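Local coordinates for DegQ (Legionella fallonii, PDB 3PV2), which acts as a self-compartmentizing serine protease of the HtrA family, joining a trypsin-like domain to PDZ domains and assembling into large 12-meric particles, at the interface of chains A and B and the interface of chains A and C. Residues are numbered along the deposited sequence; one frame, centred on the assembly and turned at random. Chains: chain A/B/C, DegQ.

The three contacts fall into two groups. Contact 1 joins chain A to chain B through PDZ-domain segments of both, strand 444-450 of one and strands 262-266 and 284-289 of the other. Contacts 2 and 3 both join chain A to chain C and lie about 23 Å apart between the centres of their C-alpha atoms, whereas contact 1 is about 78 Å from contact 2 and 79 Å from contact 3. No residue is shared. Chain A therefore reaches different partners with opposite ends of its length, protease side to C and C-terminal side to B, consistent with a closed 12-meric particle.

Contact 1: the interface of chains A and B. Residues chain A 382, 438, 443-446; chain B 263, 287-288.
A:Ser445 and B:Gln288, with 47 and 43 Å² hidden, form the core of this PDZ-to-PDZ contact, in which strand 444-450 of chain A meets strand 284-289 of chain B. The B:Gln288 amide works at both ends. Its carbonyl oxygen OE1 accepts from the A:Ser445 hydroxyl OG at 2.9 Å, the donor lying in the carbonyl plane. Its NE2 donates to the backbone A:Pro443 O at 2.8 Å, nearly straight (159° at H) and close to the amide plane. Bonds at both ends should fix which way round the amide sits, and the chain extended beyond CG (chi2 177°) carries it along A:Gly444. The A:His382 ring, turned 81° from that amide, packs against it with B:Gln288 OE1 at the ring edge, in its plane, and A:His382 CE1 3.6 Å from B:Gln288 CD. A:Gly444 CA lies over one face of the B:Phe263 ring, offset toward its rim, 4.0 Å from the ring centroid. B:Ser287 OG adds a longer bond to A:Ser445 O, 3.2 Å, arriving above the carbonyl plane rather than on a lone pair. The patch thus ties the C-terminal strand of one subunit to a PDZ domain of the next, and probably supports the 12-meric shell.

Contact 2: the interface of chains A and C. Residues chain A 110-112; chain C 270.
C:Glu270, near the start of helix 269-274, meets the A:Asp110-A:Arg112 turn of the trypsin-like domain through a backbone hydrogen bond and side-chain packing. Its amide N donates to A:Asp110 O at 3.2 Å and lies nearly along the C=O axis. The side chain runs on past the same turn: CG stands anti to the backbone N (chi1 166°) and the chain stays extended, which brings the carboxylate alongside A:Gly111 and A:Arg112. There C:Glu270 OE2 touches the aliphatic A:Arg112 CG at 3.5 Å, while the guanidinium is directed elsewhere, its NE 5.8 Å from C:Glu270 OE2 and its plane turned 71° from the carboxylate. C:Glu270 OE1 and A:Gly111 O come within 3.1 Å, a close approach of two acceptors that would be unfavourable unless the carboxylate carried a proton; it is best treated as doubtful.

In the second shell, A:Asp110 folds back over its own turn. Its OD1 accepts from the backbone A:Arg112 N at 2.9 Å. A:Arg112, bent at chi3 (-72°), grips the carboxylate side-on with NE and NH2; A:Arg112 NH2 reaches the syn lone pair of A:Asp110 OD2 at 2.8 Å, a salt bridge within chain A. Together these bonds probably hold the turn in shape, which would keep A:Asp110 O pointed at the helix. The site links a protease domain to a PDZ domain of its neighbour, and may help set how the two are placed within the particle.

Contact 3: the interface of chains A and C. Residues chain A 20-22; chain C 149-153.
A:Ser20, just before helix 22-28, and A:Ala22, its first residue, pack against the loop C:Glu149-C:Asp152 and the start of strand 153-158 in a neighbouring trypsin-like protease domain of the HtrA family. The close-fitting part is polar at its centre. A:Ser20 OG, set anti to the backbone N (chi1 173°), donates to C:Asp152 OD1 at 2.9 Å, using the anti lone pair of that oxygen. The same hydroxyl accepts from A:Ala22 N at 2.9 Å with 163° at H, resembling an N-cap, and the serine appears to cap the helix while bonding across the interface. Behind it, C:Glu149 N donates to the other carboxylate oxygen, C:Asp152 OD2, at 2.9 Å and nearly straight (176° at H), approaching from above the carboxylate plane and positioning the aspartate. The backbone joins in as A:Met21 N donates to C:Gly151 O at 3.1 Å, from above the carbonyl plane. A:Ala22, with 55 Å² hidden, packs its CB against C:Glu149 CB at 3.6 Å.

Looser contacts lie on either side. At one end the C:Phe153 ring merely approaches, its CE1 4.0 Å from A:Ser20 CA, with the twice-bent A:Met21 chain passing obliquely near CZ. At the other end water 1 bridges A:Ala22 O and C:Val150 O, 2.8 Å from the latter, which suggests a more solvent-accessible side.

Contact 1: the interface of chains A and B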
loop_
_atom_site.group_PDB
_atom_site.type_symbol
_atom_site.label_atom_id
_atom_site.label_comp_id
_atom_site.label_asym_id
_atom_site.label_seq_id
_atom_site.Cartn_x
_atom_site.Cartn_y
_atom_site.Cartn_z
ATOM N N HIS A 382 -40.603 -8.923 35.609
ATOM C CA HIS A 382 -41.744 -8.141 36.063
ATOM C C HIS A 382 -43.008 -8.930 36.380
ATOM O O HIS A 382 -43.951 -8.354 36.909
ATOM C CB HIS A 382 -42.145 -7.102 35.032
ATOM C CG HIS A 382 -41.021 -6.236 34.582
ATOM N ND1 HIS A 382 -40.612 -5.128 35.290
ATOM C CD2 HIS A 382 -40.232 -6.303 33.479
ATOM C CE1 HIS A 382 -39.601 -4.561 34.652
ATOM N NE2 HIS A 382 -39.354 -5.247 33.549
ATOM N N GLN A 438 -45.823 5.942 34.510
ATOM C CA GLN A 438 -44.837 4.957 34.898
ATOM C C GLN A 438 -44.606 4.031 33.721
ATOM O O GLN A 438 -45.587 3.423 33.217
ATOM C CB GLN A 438 -45.298 4.211 36.146
ATOM C CG GLN A 438 -44.294 3.242 36.712
ATOM C CD GLN A 438 -44.922 2.295 37.761
ATOM O OE1 GLN A 438 -46.092 2.427 38.101
ATOM N NE2 GLN A 438 -44.124 1.391 38.296
ATOM N N PRO A 443 -35.715 -4.680 31.668
ATOM C CA PRO A 443 -35.860 -5.160 33.036
ATOM C C PRO A 443 -36.073 -4.052 34.081
ATOM O O PRO A 443 -36.238 -4.349 35.230
ATOM C CB PRO A 443 -34.546 -5.892 33.298
ATOM C CG PRO A 443 -33.554 -5.242 32.401
ATOM C CD PRO A 443 -34.303 -4.449 31.330
ATOM N N GLY A 444 -36.089 -2.802 33.676
ATOM C CA GLY A 444 -36.203 -1.693 34.617
ATOM C C GLY A 444 -37.474 -0.897 34.415
ATOM O O GLY A 444 -38.390 -1.378 33.773
ATOM N N SER A 445 -37.481 0.333 34.919
ATOM C CA SER A 445 -38.703 1.110 35.105
ATOM C C SER A 445 -38.402 2.550 35.421
ATOM O O SER A 445 -37.374 2.825 35.982
ATOM C CB SER A 445 -39.469 0.589 36.293
ATOM O OG SER A 445 -40.532 -0.260 35.879
ATOM N N MET A 446 -39.332 3.459 35.146
ATOM C CA MET A 446 -39.072 4.846 35.387
ATOM C C MET A 446 -40.360 5.637 35.404
ATOM O O MET A 446 -41.264 5.351 34.628
ATOM C CB MET A 446 -38.150 5.352 34.290
ATOM C CG MET A 446 -37.602 6.646 34.486
ATOM S SD MET A 446 -36.235 6.856 33.280
ATOM C CE MET A 446 -35.698 8.529 33.810
ATOM N N PHE B 263 -35.608 -0.913 41.812
ATOM C CA PHE B 263 -35.037 0.085 40.974
ATOM C C PHE B 263 -35.463 1.402 41.550
ATOM O O PHE B 263 -36.594 1.587 41.977
ATOM C CB PHE B 263 -35.515 -0.018 39.556
ATOM C CG PHE B 263 -34.832 -1.074 38.768
ATOM C CD1 PHE B 263 -35.097 -2.424 39.022
ATOM C CD2 PHE B 263 -33.976 -0.748 37.769
ATOM C CE1 PHE B 263 -34.453 -3.422 38.291
ATOM C CE2 PHE B 263 -33.303 -1.742 37.027
ATOM C CZ PHE B 263 -33.539 -3.065 37.276
ATOM N N SER B 287 -38.971 2.971 41.619
ATOM C CA SER B 287 -39.684 2.876 40.379
ATOM C C SER B 287 -40.192 1.471 40.097
ATOM O O SER B 287 -41.009 1.295 39.233
ATOM C CB SER B 287 -38.808 3.366 39.230
ATOM O OG SER B 287 -37.589 2.640 39.135
ATOM N N GLN B 288 -39.708 0.478 40.837
ATOM C CA GLN B 288 -40.099 -0.905 40.632
ATOM C C GLN B 288 -39.622 -1.752 41.794
ATOM O O GLN B 288 -38.551 -1.513 42.340
ATOM C CB GLN B 288 -39.519 -1.376 39.290
ATOM C CG GLN B 288 -38.950 -2.775 39.191
ATOM C CD GLN B 288 -38.492 -3.112 37.789
ATOM O OE1 GLN B 288 -38.915 -2.488 36.823
ATOM N NE2 GLN B 288 -37.610 -4.107 37.660
#

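Contact 2: the interface of chains A and C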
loop_
_atom_site.group_PDB
_atom_site.type_symbol
_atom_site.label_atom_id
_atom_site.label_comp_id
_atom_site.label_asym_id
_atom_site.label_seq_id
_atom_site.Cartn_x
_atom_site.Cartn_y
_atom_site.Cartn_z
ATOM N N ASP A 110 -27.078 39.608 -27.697
ATOM C CA ASP A 110 -26.550 40.828 -28.290
ATOM C C ASP A 110 -25.174 41.232 -27.751
ATOM O O ASP A 110 -24.568 42.150 -28.256
ATOM C CB ASP A 110 -27.549 42.005 -28.227
ATOM C CG ASP A 110 -27.880 42.445 -26.821
ATOM O OD1 ASP A 110 -27.002 42.485 -25.947
ATOM O OD2 ASP A 110 -29.060 42.762 -26.609
ATOM N N GLY A 111 -24.703 40.577 -26.703
ATOM C CA GLY A 111 -23.384 40.888 -26.179
ATOM C C GLY A 111 -23.390 41.582 -24.820
ATOM O O GLY A 111 -22.347 41.584 -24.140
ATOM N N ARG A 112 -24.526 42.145 -24.380
ATOM C CA ARG A 112 -24.569 42.790 -23.074
ATOM C C ARG A 112 -24.339 41.814 -21.926
ATOM O O ARG A 112 -24.918 40.677 -21.938
ATOM C CB ARG A 112 -25.918 43.469 -22.908
ATOM C CG ARG A 112 -26.056 44.820 -23.760
ATOM C CD ARG A 112 -27.460 45.470 -23.598
ATOM N NE ARG A 112 -28.509 44.703 -24.304
ATOM C CZ ARG A 112 -29.817 44.909 -24.134
ATOM N NH1 ARG A 112 -30.276 45.880 -23.326
ATOM N NH2 ARG A 112 -30.675 44.208 -24.829
ATOM N N GLU C 270 -23.819 44.842 -29.822
ATOM C CA GLU C 270 -23.449 45.858 -28.849
ATOM C C GLU C 270 -22.219 46.634 -29.278
ATOM O O GLU C 270 -22.231 47.849 -29.247
ATOM C CB GLU C 270 -23.214 45.208 -27.485
ATOM C CG GLU C 270 -22.514 46.080 -26.480
ATOM C CD GLU C 270 -22.244 45.394 -25.124
ATOM O OE1 GLU C 270 -21.459 44.414 -25.064
ATOM O OE2 GLU C 270 -22.782 45.881 -24.115
#

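Contact 3: the interface of chains A and C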
loop_
_atom_site.group_PDB
_atom_site.type_symbol
_atom_site.label_atom_id
_atom_site.label_comp_id
_atom_site.label_asym_id
_atom_site.label_seq_id
_atom_site.Cartn_x
_atom_site.Cartn_y
_atom_site.Cartn_z
ATOM N N SER A 20 -36.122 21.894 -41.526
ATOM C CA SER A 20 -35.086 22.402 -40.617
ATOM C C SER A 20 -35.699 23.077 -39.377
ATOM O O SER A 20 -36.725 23.719 -39.478
ATOM C CB SER A 20 -34.185 23.404 -41.345
ATOM O OG SER A 20 -33.265 24.041 -40.478
ATOM N N MET A 21 -35.025 22.975 -38.239
ATOM C CA MET A 21 -35.375 23.734 -37.045
ATOM C C MET A 21 -34.745 25.119 -37.033
ATOM O O MET A 21 -35.018 25.884 -36.119
ATOM C CB MET A 21 -34.995 22.907 -35.792
ATOM C CG MET A 21 -36.003 21.659 -35.569
ATOM S SD MET A 21 -37.553 22.266 -34.754
ATOM C CE MET A 21 -38.613 22.667 -36.164
ATOM N N ALA A 22 -33.933 25.472 -38.025
ATOM C CA ALA A 22 -33.127 26.687 -37.937
ATOM C C ALA A 22 -33.983 27.936 -37.830
ATOM O O ALA A 22 -33.628 28.807 -37.090
ATOM C CB ALA A 22 -32.034 26.842 -39.102
ATOM N N GLU C 149 -26.859 26.702 -40.576
ATOM C CA GLU C 149 -27.382 27.221 -39.308
ATOM C C GLU C 149 -27.684 26.185 -38.261
ATOM O O GLU C 149 -27.962 24.979 -38.554
ATOM C CB GLU C 149 -28.650 27.994 -39.585
ATOM C CG GLU C 149 -28.466 29.015 -40.677
ATOM C CD GLU C 149 -29.700 29.879 -40.849
ATOM O OE1 GLU C 149 -30.474 29.673 -41.817
ATOM O OE2 GLU C 149 -29.905 30.737 -39.988
ATOM N N VAL C 150 -27.662 26.666 -37.031
ATOM C CA VAL C 150 -28.023 25.918 -35.903
ATOM C C VAL C 150 -29.480 25.464 -36.088
ATOM O O VAL C 150 -30.378 26.223 -36.451
ATOM C CB VAL C 150 -27.878 26.756 -34.632
ATOM C CG1 VAL C 150 -28.518 26.058 -33.461
ATOM C CG2 VAL C 150 -26.372 27.130 -34.368
ATOM N N GLY C 151 -29.700 24.178 -35.902
ATOM C CA GLY C 151 -31.001 23.658 -36.208
ATOM C C GLY C 151 -31.084 22.888 -37.488
ATOM O O GLY C 151 -32.047 22.154 -37.663
ATOM N N ASP C 152 -30.095 22.996 -38.370
ATOM C CA ASP C 152 -30.168 22.249 -39.623
ATOM C C ASP C 152 -29.929 20.751 -39.316
ATOM O O ASP C 152 -29.128 20.424 -38.489
ATOM C CB ASP C 152 -29.080 22.687 -40.618
ATOM C CG ASP C 152 -29.383 24.039 -41.335
ATOM O OD1 ASP C 152 -30.569 24.403 -41.453
ATOM O OD2 ASP C 152 -28.431 24.669 -41.872
ATOM N N PHE C 153 -30.613 19.873 -40.013
ATOM C CA PHE C 153 -30.459 18.458 -39.850
ATOM C C PHE C 153 -29.190 18.002 -40.582
ATOM O O PHE C 153 -28.890 18.435 -41.708
ATOM C CB PHE C 153 -31.723 17.706 -40.371
ATOM C CG PHE C 153 -32.912 17.887 -39.486
ATOM C CD1 PHE C 153 -34.030 18.549 -39.939
ATOM C CD2 PHE C 153 -32.884 17.433 -38.175
ATOM C CE1 PHE C 153 -35.086 18.748 -39.078
ATOM C CE2 PHE C 153 -33.886 17.654 -37.370
ATOM C CZ PHE C 153 -35.009 18.314 -37.789
HETATM O O HOH W 1 -31.150 28.909 -36.324
#